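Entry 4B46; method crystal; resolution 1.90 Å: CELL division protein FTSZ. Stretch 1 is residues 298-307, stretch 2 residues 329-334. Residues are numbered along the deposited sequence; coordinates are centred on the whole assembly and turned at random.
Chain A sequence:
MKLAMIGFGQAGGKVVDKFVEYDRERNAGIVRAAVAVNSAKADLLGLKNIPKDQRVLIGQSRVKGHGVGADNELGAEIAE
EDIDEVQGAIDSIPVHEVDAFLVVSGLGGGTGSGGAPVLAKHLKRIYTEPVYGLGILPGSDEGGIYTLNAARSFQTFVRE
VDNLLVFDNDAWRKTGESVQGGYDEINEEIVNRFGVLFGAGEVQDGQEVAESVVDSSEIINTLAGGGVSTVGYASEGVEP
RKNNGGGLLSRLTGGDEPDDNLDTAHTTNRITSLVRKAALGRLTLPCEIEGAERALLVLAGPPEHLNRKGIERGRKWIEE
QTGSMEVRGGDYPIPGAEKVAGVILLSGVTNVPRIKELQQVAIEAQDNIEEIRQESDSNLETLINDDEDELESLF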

# COMPACT_ATOMS: atom_id res chain seq x y z
N VAL A 298 2.37 -7.95 13.53
CA VAL A 298 0.94 -8.02 13.75
C VAL A 298 0.45 -9.45 13.58
O VAL A 298 0.65 -10.06 12.53
N LEU A 299 -0.18 -9.98 14.62
CA LEU A 299 -0.81 -11.31 14.57
C LEU A 299 -2.32 -11.14 14.55
O LEU A 299 -2.88 -10.50 15.42
N ALA A 300 -3.00 -11.71 13.57
CA ALA A 300 -4.45 -11.60 13.49
C ALA A 300 -5.08 -12.98 13.49
O ALA A 300 -4.64 -13.87 12.77
N GLY A 301 -6.11 -13.15 14.31
CA GLY A 301 -6.78 -14.43 14.39
C GLY A 301 -7.70 -14.50 15.59
O GLY A 301 -7.84 -13.53 16.34
N PRO A 302 -8.34 -15.66 15.77
CA PRO A 302 -9.23 -15.86 16.92
C PRO A 302 -8.42 -15.83 18.20
O PRO A 302 -7.34 -16.42 18.24
N PRO A 303 -8.93 -15.14 19.23
CA PRO A 303 -8.25 -14.94 20.51
C PRO A 303 -7.65 -16.23 21.07
O PRO A 303 -6.54 -16.20 21.61
N GLU A 304 -8.35 -17.34 20.93
CA GLU A 304 -7.91 -18.59 21.55
C GLU A 304 -6.63 -19.15 20.92
O GLU A 304 -5.95 -19.98 21.53
N HIS A 305 -6.30 -18.68 19.72
CA HIS A 305 -5.05 -19.08 19.06
C HIS A 305 -4.02 -17.95 19.04
O HIS A 305 -3.14 -17.93 18.19
N LEU A 306 -4.14 -17.02 19.98
CA LEU A 306 -3.17 -15.94 20.13
C LEU A 306 -2.71 -15.91 21.58
O LEU A 306 -3.49 -16.20 22.48
N ASN A 307 -1.44 -15.58 21.82
CA ASN A 307 -0.96 -15.38 23.18
C ASN A 307 0.15 -14.34 23.24
O ASN A 307 0.64 -13.89 22.20
N GLY A 329 5.04 -4.97 18.61
CA GLY A 329 4.28 -6.16 18.30
C GLY A 329 2.98 -6.22 19.06
O GLY A 329 2.91 -5.84 20.23
N GLY A 330 1.93 -6.71 18.40
CA GLY A 330 0.66 -6.94 19.06
C GLY A 330 -0.23 -7.80 18.20
O GLY A 330 0.20 -8.32 17.17
N ASP A 331 -1.49 -7.95 18.61
CA ASP A 331 -2.42 -8.72 17.79
C ASP A 331 -3.74 -8.04 17.47
O ASP A 331 -4.10 -7.02 18.06
N TYR A 332 -4.44 -8.62 16.50
CA TYR A 332 -5.81 -8.25 16.19
C TYR A 332 -6.69 -9.45 16.51
O TYR A 332 -6.84 -10.36 15.69
N PRO A 333 -7.26 -9.47 17.72
CA PRO A 333 -8.17 -10.57 18.07
C PRO A 333 -9.44 -10.52 17.23
O PRO A 333 -10.14 -9.51 17.23
N ILE A 334 -9.73 -11.60 16.51
CA ILE A 334 -10.89 -11.67 15.63
C ILE A 334 -11.67 -12.95 15.90
O ILE A 334 -11.33 -14.01 15.36

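The polar link between the two stretches is carried by the backbone, as expected for neighbouring parallel strands, here inclined by 18°. Two short hydrogen bonds, from Tyr332 N to Leu299 O and from Ile334 N to Gly301 O, both 2.7 Å, alternate with two longer ones, from Leu299 N to Gly330 O (3.1 Å) and from Gly301 N to Tyr332 O (3.2 Å). All four are close to linear. Leu299 and Gly301 thus each use both their NH and their CO across the seam. CA-H...O contacts supplement this ladder: Tyr332 O, already an acceptor for Gly301 N, also lies 3.5 Å from Ala300 CA, and beyond the last bridge Pro302 CA approaches Ile334 O at 3.2 Å.

With the backbone holding the register, the side chains alternate between the two faces of the sheet. Val298, Ala300 and Tyr332 share one face. Val298 adopts the t rotamer, and its CG1 meets Tyr332 CD2 at 3.5 Å, approaching the ring obliquely. Tyr332, with chi1 m, touches both Val298 and Ala300: its CB is 4.0 Å from Ala300 CB, while its hydroxyl is hydrogen-bonded elsewhere in the structure. Ile334 extends the apolar row past the end of the strand. Its CB points sideways, but the m,t conformation brings Ile334 CD1 to 4.3 Å from Ala300 CB. Gly330, paired with Val298, adds no side chain to this face.

The other face carries Leu299, Asp331 and Pro333. Leu299 CB and Asp331 CB lie 4.0 Å apart; the leucine has chi1 at -93°, between wells, and chi2 in m. Asp331 takes chi1 p, and its carboxylate makes no hydrogen bond or salt bridge to the first stretch. Asp331 CB lies 3.0 Å from Leu299 O and 3.8 Å from Leu306 CD1, and Asp331 OD2 is also 3.9 Å from Leu306 CD1, a packing contact rather than a hydrogen bond.

Leu306 reaches this face from the loop beyond the first strand. A tight turn, with hydrogen bonds from His305 N to Pro302 O (2.9 Å) and from Leu306 N to Pro303 O (3.0 Å), precedes it, and its CA-to-CB bond points toward the second stretch. In the m,t rotamer Leu306 CD1 also lies 3.9 Å from Pro333 CA and 4.4 Å from Pro333 CB. At the margin, Pro303 CD packs 4.0 Å from Ile334 C, whereas Glu304 and His305 make no contact with the second stretch.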

# COMPACT_ATOMS: atom_id res chain seq x y z
CB VAL A 298 0.18 -7.11 12.75
CG1 VAL A 298 -1.32 -7.24 12.95
CG2 VAL A 298 0.62 -5.66 12.91
CB LEU A 299 -0.41 -12.15 15.78
CG LEU A 299 0.80 -13.08 15.67
CD1 LEU A 299 0.56 -14.17 14.62
CD2 LEU A 299 2.04 -12.29 15.33
CB ALA A 300 -4.86 -10.83 12.25
CB PRO A 302 -9.81 -17.26 16.67
CG PRO A 302 -8.83 -17.93 15.78
CD PRO A 302 -8.21 -16.87 14.94
CB PRO A 303 -9.36 -14.42 21.43
CG PRO A 303 -10.65 -14.63 20.67
CD PRO A 303 -10.28 -14.55 19.24
CB GLU A 304 -9.03 -19.64 21.55
CG GLU A 304 -9.46 -20.12 20.17
CD GLU A 304 -10.54 -19.25 19.54
OE1 GLU A 304 -10.77 -18.12 20.02
OE2 GLU A 304 -11.16 -19.70 18.55
CB HIS A 305 -5.32 -19.57 17.64
CG HIS A 305 -6.15 -20.82 17.58
ND1 HIS A 305 -7.48 -20.81 17.22
CD2 HIS A 305 -5.84 -22.11 17.84
CE1 HIS A 305 -7.95 -22.04 17.25
NE2 HIS A 305 -6.98 -22.85 17.63
CB LEU A 306 -3.80 -14.59 19.79
CG LEU A 306 -4.38 -14.34 18.40
CD1 LEU A 306 -5.15 -13.01 18.36
CD2 LEU A 306 -3.30 -14.35 17.34
CB ASN A 307 -0.57 -16.70 23.88
CG ASN A 307 0.68 -17.35 23.31
OD1 ASN A 307 1.39 -16.79 22.48
ND2 ASN A 307 0.97 -18.56 23.78
CB ASP A 331 -2.67 -10.10 18.39
CG ASP A 331 -3.15 -10.05 19.81
OD1 ASP A 331 -3.92 -9.12 20.15
OD2 ASP A 331 -2.74 -10.93 20.59
CB TYR A 332 -5.97 -7.90 14.71
CG TYR A 332 -5.44 -6.55 14.32
CD1 TYR A 332 -5.66 -5.43 15.12
CD2 TYR A 332 -4.74 -6.38 13.13
CE1 TYR A 332 -5.17 -4.18 14.75
CE2 TYR A 332 -4.24 -5.13 12.76
CZ TYR A 332 -4.47 -4.04 13.57
OH TYR A 332 -3.99 -2.81 13.19
CB PRO A 333 -8.46 -10.34 19.56
CG PRO A 333 -8.10 -8.91 19.81
CD PRO A 333 -7.00 -8.57 18.86
CB ILE A 334 -10.48 -11.66 14.15
CG1 ILE A 334 -9.66 -10.42 13.82
CG2 ILE A 334 -11.71 -11.74 13.24
CD1 ILE A 334 -9.15 -10.38 12.39